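PDB 4I1D: ABC transporter substrate-binding protein from Bradyrhizobium japonicum, which probably serves as the periplasmic solute-binding component of an ABC importer, perhaps one for polyamines such as putrescine and spermidine. Local coordinates for residues T48-G53 with Q73-K78; C67-E72 with A310-E315; T146-L151 with A304-P309. All coordinates share one frame; numbering follows the deposited sequence.

Contact 1: residues T48-G53 with Q73-K78. With SO4 (sulfate ion), chain B; SO4 (sulfate ion), chain I.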
loop_
_atom_site.group_PDB
_atom_site.type_symbol
_atom_site.label_atom_id
_atom_site.label_comp_id
_atom_site.label_asym_id
_atom_site.label_seq_id
_atom_site.Cartn_x
_atom_site.Cartn_y
_atom_site.Cartn_z
ATOM N N THR A 48 23.523 0.594 -16.259
ATOM C CA THR A 48 24.141 0.940 -14.993
ATOM C C THR A 48 25.655 0.962 -15.153
ATOM O O THR A 48 26.326 1.894 -14.706
ATOM C CB THR A 48 23.747 -0.050 -13.895
ATOM O OG1 THR A 48 22.346 0.080 -13.630
ATOM C CG2 THR A 48 24.528 0.229 -12.623
ATOM N N GLN A 49 26.176 -0.062 -15.816
ATOM C CA GLN A 49 27.616 -0.203 -16.016
ATOM C C GLN A 49 28.183 0.969 -16.805
ATOM O O GLN A 49 29.144 1.614 -16.378
ATOM C CB GLN A 49 27.938 -1.516 -16.735
ATOM C CG GLN A 49 27.727 -2.768 -15.893
ATOM C CD GLN A 49 28.471 -3.965 -16.457
ATOM O OE1 GLN A 49 29.447 -3.810 -17.188
ATOM N NE2 GLN A 49 28.017 -5.168 -16.115
ATOM N N VAL A 50 27.579 1.248 -17.954
ATOM C CA VAL A 50 28.066 2.317 -18.816
ATOM C C VAL A 50 27.870 3.676 -18.149
ATOM O O VAL A 50 28.729 4.548 -18.236
ATOM C CB VAL A 50 27.408 2.258 -20.193
ATOM C CG1 VAL A 50 27.715 3.517 -21.000
ATOM C CG2 VAL A 50 27.865 0.991 -20.928
ATOM N N GLY A 51 26.752 3.841 -17.454
ATOM C CA GLY A 51 26.474 5.085 -16.759
ATOM C C GLY A 51 27.529 5.427 -15.721
ATOM O O GLY A 51 27.721 6.595 -15.382
ATOM N N SER A 52 28.221 4.403 -15.221
ATOM C CA SER A 52 29.238 4.583 -14.185
ATOM C C SER A 52 30.576 5.016 -14.783
ATOM O O SER A 52 31.457 5.502 -14.070
ATOM C CB SER A 52 29.436 3.287 -13.393
ATOM O OG SER A 52 30.073 2.299 -14.201
ATOM N N GLY A 53 30.728 4.837 -16.091
ATOM C CA GLY A 53 31.989 5.117 -16.753
ATOM C C GLY A 53 33.012 3.995 -16.599
ATOM O O GLY A 53 34.021 3.968 -17.306
ATOM N N GLN A 73 21.341 5.280 -27.790
ATOM C CA GLN A 73 21.370 5.942 -26.489
ATOM C C GLN A 73 22.795 6.174 -25.965
ATOM O O GLN A 73 22.988 6.565 -24.812
ATOM C CB GLN A 73 20.536 5.159 -25.470
ATOM C CG GLN A 73 19.035 5.152 -25.753
ATOM C CD GLN A 73 18.252 4.334 -24.738
ATOM O OE1 GLN A 73 18.720 4.092 -23.623
ATOM N NE2 GLN A 73 17.056 3.902 -25.120
ATOM N N GLY A 74 23.787 5.937 -26.818
ATOM C CA GLY A 74 25.181 6.119 -26.442
ATOM C C GLY A 74 25.735 5.073 -25.476
ATOM O O GLY A 74 26.692 5.342 -24.749
ATOM N N LEU A 75 25.154 3.876 -25.471
ATOM C CA LEU A 75 25.544 2.853 -24.501
ATOM C C LEU A 75 26.539 1.847 -25.056
ATOM O O LEU A 75 27.206 1.149 -24.295
ATOM C CB LEU A 75 24.323 2.106 -23.972
ATOM C CG LEU A 75 23.333 2.878 -23.105
ATOM C CD1 LEU A 75 21.979 2.172 -23.129
ATOM C CD2 LEU A 75 23.847 3.031 -21.687
ATOM N N ILE A 76 26.629 1.757 -26.376
ATOM C CA ILE A 76 27.599 0.862 -26.996
ATOM C C ILE A 76 28.408 1.589 -28.068
ATOM O O ILE A 76 27.980 2.619 -28.596
ATOM C CB ILE A 76 26.932 -0.406 -27.582
ATOM C CG1 ILE A 76 25.803 -0.031 -28.534
ATOM C CG2 ILE A 76 26.383 -1.302 -26.465
ATOM C CD1 ILE A 76 25.197 -1.233 -29.244
ATOM N N GLU A 77 29.575 1.041 -28.382
ATOM C CA GLU A 77 30.528 1.715 -29.257
ATOM C C GLU A 77 30.078 1.746 -30.706
ATOM O O GLU A 77 29.527 0.770 -31.216
ATOM C CB GLU A 77 31.907 1.045 -29.169
ATOM C CG GLU A 77 32.612 1.192 -27.826
ATOM C CD GLU A 77 33.351 2.508 -27.688
ATOM O OE1 GLU A 77 33.514 3.207 -28.712
ATOM O OE2 GLU A 77 33.772 2.844 -26.556
ATOM N N LYS A 78 30.311 2.878 -31.363
ATOM C CA LYS A 78 30.209 2.939 -32.810
ATOM C C LYS A 78 31.381 2.127 -33.336
ATOM O O LYS A 78 32.525 2.417 -33.016
ATOM C CB LYS A 78 30.309 4.384 -33.287
ATOM C CG LYS A 78 29.232 4.795 -34.292
ATOM C CD LYS A 78 29.139 6.318 -34.386
ATOM C CE LYS A 78 29.016 6.942 -32.990
ATOM N NZ LYS A 78 29.203 8.427 -32.979
HETATM S S SO4 B . 21.348 -3.494 -11.816
HETATM O O1 SO4 B . 22.443 -3.181 -12.732
HETATM O O2 SO4 B . 21.148 -2.381 -10.888
HETATM O O3 SO4 B . 20.119 -3.713 -12.575
HETATM O O4 SO4 B . 21.673 -4.708 -11.072
HETATM S S SO4 I . 14.358 1.808 -22.437
HETATM O O1 SO4 I . 14.754 0.819 -21.437
HETATM O O2 SO4 I . 15.202 2.999 -22.327
HETATM O O3 SO4 I . 14.503 1.226 -23.772
HETATM O O4 SO4 I . 12.964 2.183 -22.206
#
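Val50, on the last turn of helix 43-51, and Leu75, in the loop that follows helix 64-72, form nearly all of this small contact, which buries 118 Å² in total. The tight part is apolar. Leu75 reaches across with its CD2 branch, which lies 3.9 Å from Val50 CB and 4.0 Å from Val50 CG1, so the leucine methyl rests against the root of the valine and one of its branches. The other branch of Val50 meets backbone instead: CG2 is 3.4 Å from the carbonyl O of Leu75. With chi1 169°, CG1 stands anti to the backbone N and CG2 beside it, a setting that spreads the two methyls over the leucine side chain and its carbonyl. Gly74 O comes no nearer than 4.3 Å to Val50 CG1. Gly74, at positive phi, is the C-prime residue of the Schellman motif that ends helix 64-72, and this turn carries the chain round to place Leu75 against Val50.

The outer flanks are looser and polar. Gln73, its chain extended beyond CG, offers NE2 to a sulfate ion in a weak hydrogen bond of 3.5 Å from NE2 to sulfate O2. A second sulfate lies near Thr48, whose OG1 is 3.4 Å from its O1. Both ions probably come from the crystallisation liquor.

Pro309 of a neighbouring subunit packs on both Val50 and Leu75. Within the chain, Trp43 and Lys47 of helix 43-51 also touch Leu75, while backbone hydrogen bonds between Leu75 and Lys237 and between Glu77 and Ile235 tie the loop 73-78 to the end of strand 219-235 and the residues just after it. The contact thus seats helix 43-51 on the loop running alongside that strand.

Contact 2: residues C67-E72 with A310-E315; sequences CLRGGE and AGEAAE
Arg69 NH2 is gripped by three groups: the carboxylates of Glu312 and Glu315 and, in a weak hydrogen bond, the carbonyl O of Trp306. Glu315 OE2 stands 3.1 Å from both NH2 and NH1 of Arg69, and one oxygen shared by the two nitrogens leaves each bond bent and weak; the carboxylate and guanidinium planes are 48° apart. Glu312 supplies the second acid of the network: its OE2 forms a salt bridge with NH2 of Arg69, modelled so short that its exact length is doubtful. Here the flat groups are turned 30° from each other, and the side chains of Arg69 and Glu312 run alongside each other, pointing opposite ways, which also brings Glu312 OE1 to 3.3 Å from Arg69 CD.

The long arginine spans a wide gap, for the nearest CA atoms, those of Arg69 and Glu312, are 10.3 Å apart. Its chain bends at chi3 (-84°), turning the guanidinium to meet both acids, which lie one helical turn apart. The guanidinium they share probably offsets the repulsion of the two carboxylates.

Trp306 O lies at the end of helix 303-306. This surface network therefore bridges helix 64-72 and helix 309-321 across the connection that leads from helix 303-306 into the latter.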
loop_
_atom_site.group_PDB
_atom_site.type_symbol
_atom_site.label_atom_id
_atom_site.label_comp_id
_atom_site.label_asym_id
_atom_site.label_seq_id
_atom_site.Cartn_x
_atom_site.Cartn_y
_atom_site.Cartn_z
ATOM N N CYS A 67 20.673 -3.747 -29.622
ATOM C CA CYS A 67 21.884 -3.091 -30.096
ATOM C C CYS A 67 21.537 -1.776 -30.748
ATOM O O CYS A 67 22.240 -0.790 -30.560
ATOM C CB CYS A 67 22.644 -3.977 -31.079
ATOM S SG CYS A 67 23.229 -5.500 -30.326
ATOM N N LEU A 68 20.443 -1.759 -31.510
ATOM C CA LEU A 68 20.002 -0.532 -32.166
ATOM C C LEU A 68 19.591 0.505 -31.127
ATOM O O LEU A 68 20.010 1.664 -31.195
ATOM C CB LEU A 68 18.845 -0.799 -33.144
ATOM C CG LEU A 68 18.987 -1.981 -34.115
ATOM C CD1 LEU A 68 17.785 -2.066 -35.060
ATOM C CD2 LEU A 68 20.268 -1.884 -34.912
ATOM N N ARG A 69 18.771 0.083 -30.166
ATOM C CA ARG A 69 18.321 0.969 -29.092
ATOM C C ARG A 69 19.514 1.489 -28.301
ATOM O O ARG A 69 19.680 2.696 -28.123
ATOM C CB ARG A 69 17.357 0.239 -28.149
ATOM C CG ARG A 69 15.880 0.506 -28.412
ATOM C CD ARG A 69 14.999 0.088 -27.224
ATOM N NE ARG A 69 14.658 -1.338 -27.235
ATOM C CZ ARG A 69 13.515 -1.839 -27.705
ATOM N NH1 ARG A 69 13.302 -3.149 -27.670
ATOM N NH2 ARG A 69 12.581 -1.035 -28.211
ATOM N N GLY A 70 20.343 0.561 -27.836
ATOM C CA GLY A 70 21.545 0.891 -27.096
ATOM C C GLY A 70 22.502 1.823 -27.820
ATOM O O GLY A 70 23.016 2.780 -27.229
ATOM N N GLY A 71 22.758 1.545 -29.095
ATOM C CA GLY A 71 23.646 2.382 -29.879
ATOM C C GLY A 71 23.106 3.799 -29.987
ATOM O O GLY A 71 23.860 4.778 -29.934
ATOM N N GLU A 72 21.789 3.907 -30.135
ATOM C CA GLU A 72 21.140 5.206 -30.229
ATOM C C GLU A 72 21.255 5.992 -28.912
ATOM O O GLU A 72 21.278 7.224 -28.914
ATOM C CB GLU A 72 19.674 5.036 -30.654
ATOM C CG GLU A 72 19.508 4.371 -32.022
ATOM C CD GLU A 72 18.066 3.988 -32.355
ATOM O OE1 GLU A 72 17.128 4.467 -31.678
ATOM O OE2 GLU A 72 17.870 3.202 -33.307
ATOM N N ALA A 310 7.098 3.201 -32.632
ATOM C CA ALA A 310 5.936 2.323 -32.748
ATOM C C ALA A 310 6.188 0.980 -32.052
ATOM O O ALA A 310 5.294 0.423 -31.414
ATOM C CB ALA A 310 5.555 2.112 -34.204
ATOM N N GLY A 311 7.416 0.480 -32.146
ATOM C CA GLY A 311 7.785 -0.744 -31.458
ATOM C C GLY A 311 7.692 -0.577 -29.949
ATOM O O GLY A 311 7.156 -1.449 -29.257
ATOM N N GLU A 312 8.183 0.555 -29.440
ATOM C CA GLU A 312 8.105 0.840 -28.008
ATOM C C GLU A 312 6.647 0.913 -27.552
ATOM O O GLU A 312 6.266 0.275 -26.569
ATOM C CB GLU A 312 8.832 2.144 -27.650
ATOM C CG GLU A 312 10.194 2.344 -28.336
ATOM C CD GLU A 312 11.376 1.686 -27.606
ATOM O OE1 GLU A 312 12.507 2.218 -27.717
ATOM O OE2 GLU A 312 11.182 0.640 -26.941
ATOM N N ALA A 313 5.835 1.693 -28.269
ATOM C CA ALA A 313 4.406 1.802 -27.965
ATOM C C ALA A 313 3.776 0.413 -27.888
ATOM O O ALA A 313 3.067 0.106 -26.937
ATOM C CB ALA A 313 3.671 2.661 -29.003
ATOM N N ALA A 314 4.050 -0.427 -28.879
ATOM C CA ALA A 314 3.502 -1.783 -28.872
ATOM C C ALA A 314 3.896 -2.530 -27.594
ATOM O O ALA A 314 3.053 -3.167 -26.956
ATOM C CB ALA A 314 3.923 -2.558 -30.113
ATOM N N GLU A 315 5.169 -2.427 -27.215
ATOM C CA GLU A 315 5.664 -3.091 -26.007
ATOM C C GLU A 315 4.927 -2.612 -24.767
ATOM O O GLU A 315 4.526 -3.426 -23.939
ATOM C CB GLU A 315 7.178 -2.904 -25.831
ATOM C CG GLU A 315 8.006 -3.638 -26.867
ATOM C CD GLU A 315 9.505 -3.579 -26.589
ATOM O OE1 GLU A 315 9.956 -4.228 -25.619
ATOM O OE2 GLU A 315 10.234 -2.890 -27.341
#

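Contact 3: residues T146-L151 with A304-P309; sequences TLEAAL and AWWSSP. With SO4 (sulfate ion), chain H.
Glu148 bends at chi2 (87°), swinging its carboxylate out from helix 146-153 toward Trp306, while the first torsion of Trp306 directs the indole back to that helix. The result is a hydrogen bond of 2.7 Å from Trp306 NE1 to Glu148 OE1; OE1 is also hydrogen-bonded to Tyr162 OH. The indole bond is fairly straight, 162° at the hydrogen, and uses the syn lone pair of OE1. The acceptor lies at the ring edge, only 7° out of the indole plane, although the carboxylate as a whole is rotated from that plane.

Farther round the same ring, the CD1 branch of Leu147 meets CH2 of Trp306 at 3.7 Å, an oblique apolar contact that complements the bond at the pyrrole edge. Trp305 covers one face of the Trp306 indole, its CZ3 standing 3.3 Å above the plane over the ring centre. At the other end of this segment, Ser308, at the N-cap position of helix 309-321, turns its OG back to Trp305 O at 2.6 Å; that carbonyl also accepts from Ser308 N. Leu173 of helix 166-176 packs against Leu147.

Two hydrogen-bond partners on OE1 would probably help to stabilise a carboxylate buried here, away from bulk water, while the directional indole bond and the neighbouring Trp305 ring fix the rotation of Trp306.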
loop_
_atom_site.group_PDB
_atom_site.type_symbol
_atom_site.label_atom_id
_atom_site.label_comp_id
_atom_site.label_asym_id
_atom_site.label_seq_id
_atom_site.Cartn_x
_atom_site.Cartn_y
_atom_site.Cartn_z
ATOM N N THR A 146 5.271 -12.832 -30.819
ATOM C CA THR A 146 3.869 -13.134 -30.540
ATOM C C THR A 146 2.921 -12.298 -31.417
ATOM O O THR A 146 1.993 -12.840 -32.036
ATOM C CB THR A 146 3.548 -12.926 -29.044
ATOM O OG1 THR A 146 4.495 -13.649 -28.248
ATOM C CG2 THR A 146 2.139 -13.408 -28.710
ATOM N N LEU A 147 3.154 -10.984 -31.475
ATOM C CA LEU A 147 2.336 -10.110 -32.317
ATOM C C LEU A 147 2.409 -10.566 -33.764
ATOM O O LEU A 147 1.387 -10.654 -34.437
ATOM C CB LEU A 147 2.797 -8.659 -32.228
ATOM C CG LEU A 147 2.644 -7.993 -30.865
ATOM C CD1 LEU A 147 2.846 -6.498 -31.005
ATOM C CD2 LEU A 147 1.275 -8.291 -30.279
ATOM N N GLU A 148 3.615 -10.846 -34.252
ATOM C CA GLU A 148 3.758 -11.321 -35.637
ATOM C C GLU A 148 2.898 -12.562 -35.909
ATOM O O GLU A 148 2.199 -12.631 -36.922
ATOM C CB GLU A 148 5.225 -11.604 -35.982
ATOM C CG GLU A 148 6.082 -10.357 -36.175
ATOM C CD GLU A 148 6.686 -9.808 -34.880
ATOM O OE1 GLU A 148 7.600 -8.959 -34.985
ATOM O OE2 GLU A 148 6.261 -10.213 -33.771
ATOM N N ALA A 149 2.943 -13.531 -34.997
ATOM C CA ALA A 149 2.220 -14.787 -35.181
ATOM C C ALA A 149 0.713 -14.547 -35.220
ATOM O O ALA A 149 -0.018 -15.176 -36.002
ATOM C CB ALA A 149 2.580 -15.788 -34.077
ATOM N N ALA A 150 0.250 -13.638 -34.371
ATOM C CA ALA A 150 -1.162 -13.299 -34.343
ATOM C C ALA A 150 -1.586 -12.700 -35.677
ATOM O O ALA A 150 -2.670 -12.979 -36.161
ATOM C CB ALA A 150 -1.465 -12.334 -33.199
ATOM N N LEU A 151 -0.737 -11.871 -36.274
ATOM C CA LEU A 151 -1.094 -11.262 -37.552
ATOM C C LEU A 151 -1.111 -12.299 -38.675
ATOM O O LEU A 151 -2.007 -12.304 -39.523
ATOM C CB LEU A 151 -0.161 -10.103 -37.882
ATOM C CG LEU A 151 -0.507 -8.848 -37.075
ATOM C CD1 LEU A 151 0.709 -7.958 -36.862
ATOM C CD2 LEU A 151 -1.635 -8.097 -37.744
ATOM N N ALA A 304 14.430 -2.829 -36.891
ATOM C CA ALA A 304 14.175 -1.413 -37.109
ATOM C C ALA A 304 12.761 -1.055 -36.641
ATOM O O ALA A 304 12.553 -0.012 -36.035
ATOM C CB ALA A 304 14.367 -1.042 -38.580
ATOM N N TRP A 305 11.790 -1.918 -36.912
ATOM C CA TRP A 305 10.429 -1.633 -36.445
ATOM C C TRP A 305 10.330 -1.738 -34.921
ATOM O O TRP A 305 9.818 -0.820 -34.273
ATOM C CB TRP A 305 9.363 -2.514 -37.111
ATOM C CG TRP A 305 7.952 -2.095 -36.691
ATOM C CD1 TRP A 305 7.161 -1.145 -37.286
ATOM C CD2 TRP A 305 7.202 -2.590 -35.568
ATOM N NE1 TRP A 305 5.966 -1.028 -36.608
ATOM C CE2 TRP A 305 5.968 -1.904 -35.552
ATOM C CE3 TRP A 305 7.453 -3.548 -34.582
ATOM C CZ2 TRP A 305 4.993 -2.144 -34.587
ATOM C CZ3 TRP A 305 6.475 -3.789 -33.623
ATOM C CH2 TRP A 305 5.262 -3.091 -33.636
ATOM N N TRP A 306 10.838 -2.837 -34.353
ATOM C CA TRP A 306 10.743 -3.057 -32.909
ATOM C C TRP A 306 11.458 -2.008 -32.056
ATOM O O TRP A 306 11.040 -1.728 -30.929
ATOM C CB TRP A 306 11.214 -4.464 -32.522
ATOM C CG TRP A 306 10.132 -5.456 -32.690
ATOM C CD1 TRP A 306 10.043 -6.413 -33.649
ATOM C CD2 TRP A 306 8.946 -5.561 -31.899
ATOM N NE1 TRP A 306 8.872 -7.126 -33.498
ATOM C CE2 TRP A 306 8.181 -6.618 -32.430
ATOM C CE3 TRP A 306 8.454 -4.864 -30.789
ATOM C CZ2 TRP A 306 6.957 -7.007 -31.882
ATOM C CZ3 TRP A 306 7.230 -5.249 -30.250
ATOM C CH2 TRP A 306 6.502 -6.308 -30.796
ATOM N N SER A 307 12.530 -1.436 -32.594
ATOM C CA SER A 307 13.318 -0.442 -31.874
ATOM C C SER A 307 12.873 0.993 -32.183
ATOM O O SER A 307 13.483 1.960 -31.720
ATOM C CB SER A 307 14.799 -0.608 -32.229
ATOM O OG SER A 307 15.015 -0.367 -33.614
ATOM N N SER A 308 11.822 1.133 -32.979
ATOM C CA SER A 308 11.297 2.450 -33.313
ATOM C C SER A 308 10.230 2.842 -32.282
ATOM O O SER A 308 9.796 2.004 -31.492
ATOM C CB SER A 308 10.677 2.425 -34.710
ATOM O OG SER A 308 9.427 1.743 -34.691
ATOM N N PRO A 309 9.803 4.116 -32.293
ATOM C CA PRO A 309 8.729 4.571 -31.406
ATOM C C PRO A 309 7.482 3.683 -31.450
ATOM O O PRO A 309 6.875 3.462 -30.399
ATOM C CB PRO A 309 8.410 5.970 -31.950
ATOM C CG PRO A 309 9.750 6.460 -32.454
ATOM C CD PRO A 309 10.392 5.232 -33.060
HETATM S S SO4 H . 15.737 -4.614 -39.742
HETATM O O1 SO4 H . 15.914 -6.058 -39.577
HETATM O O2 SO4 H . 17.020 -3.953 -39.503
HETATM O O3 SO4 H . 15.239 -4.312 -41.085
HETATM O O4 SO4 H . 14.752 -4.130 -38.780
#

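In the fold
Contact 3 is buried nearer the chain's centre and contact 1 farther out, where Pro309 of a neighbouring subunit packs on it, whereas contact 2 lies at the surface; their chemistry differs accordingly. Contact 1 relies on aliphatic packing, contact 2 on a partly exposed salt-bridge network, and contact 3 on a carboxylate-indole bond combined with apolar contacts. Contacts 1 and 2 share the end of helix 64-72: Leu75 N probably bonds to Gly70 O, and both contacts touch a neighbouring subunit. Contacts 2 and 3 meet where helix 303-306 passes into helix 309-321, with Ala314 against Trp305. Contacts 1 and 3 do not touch, their nearest atoms about 8 Å apart; contact 2 lies against both.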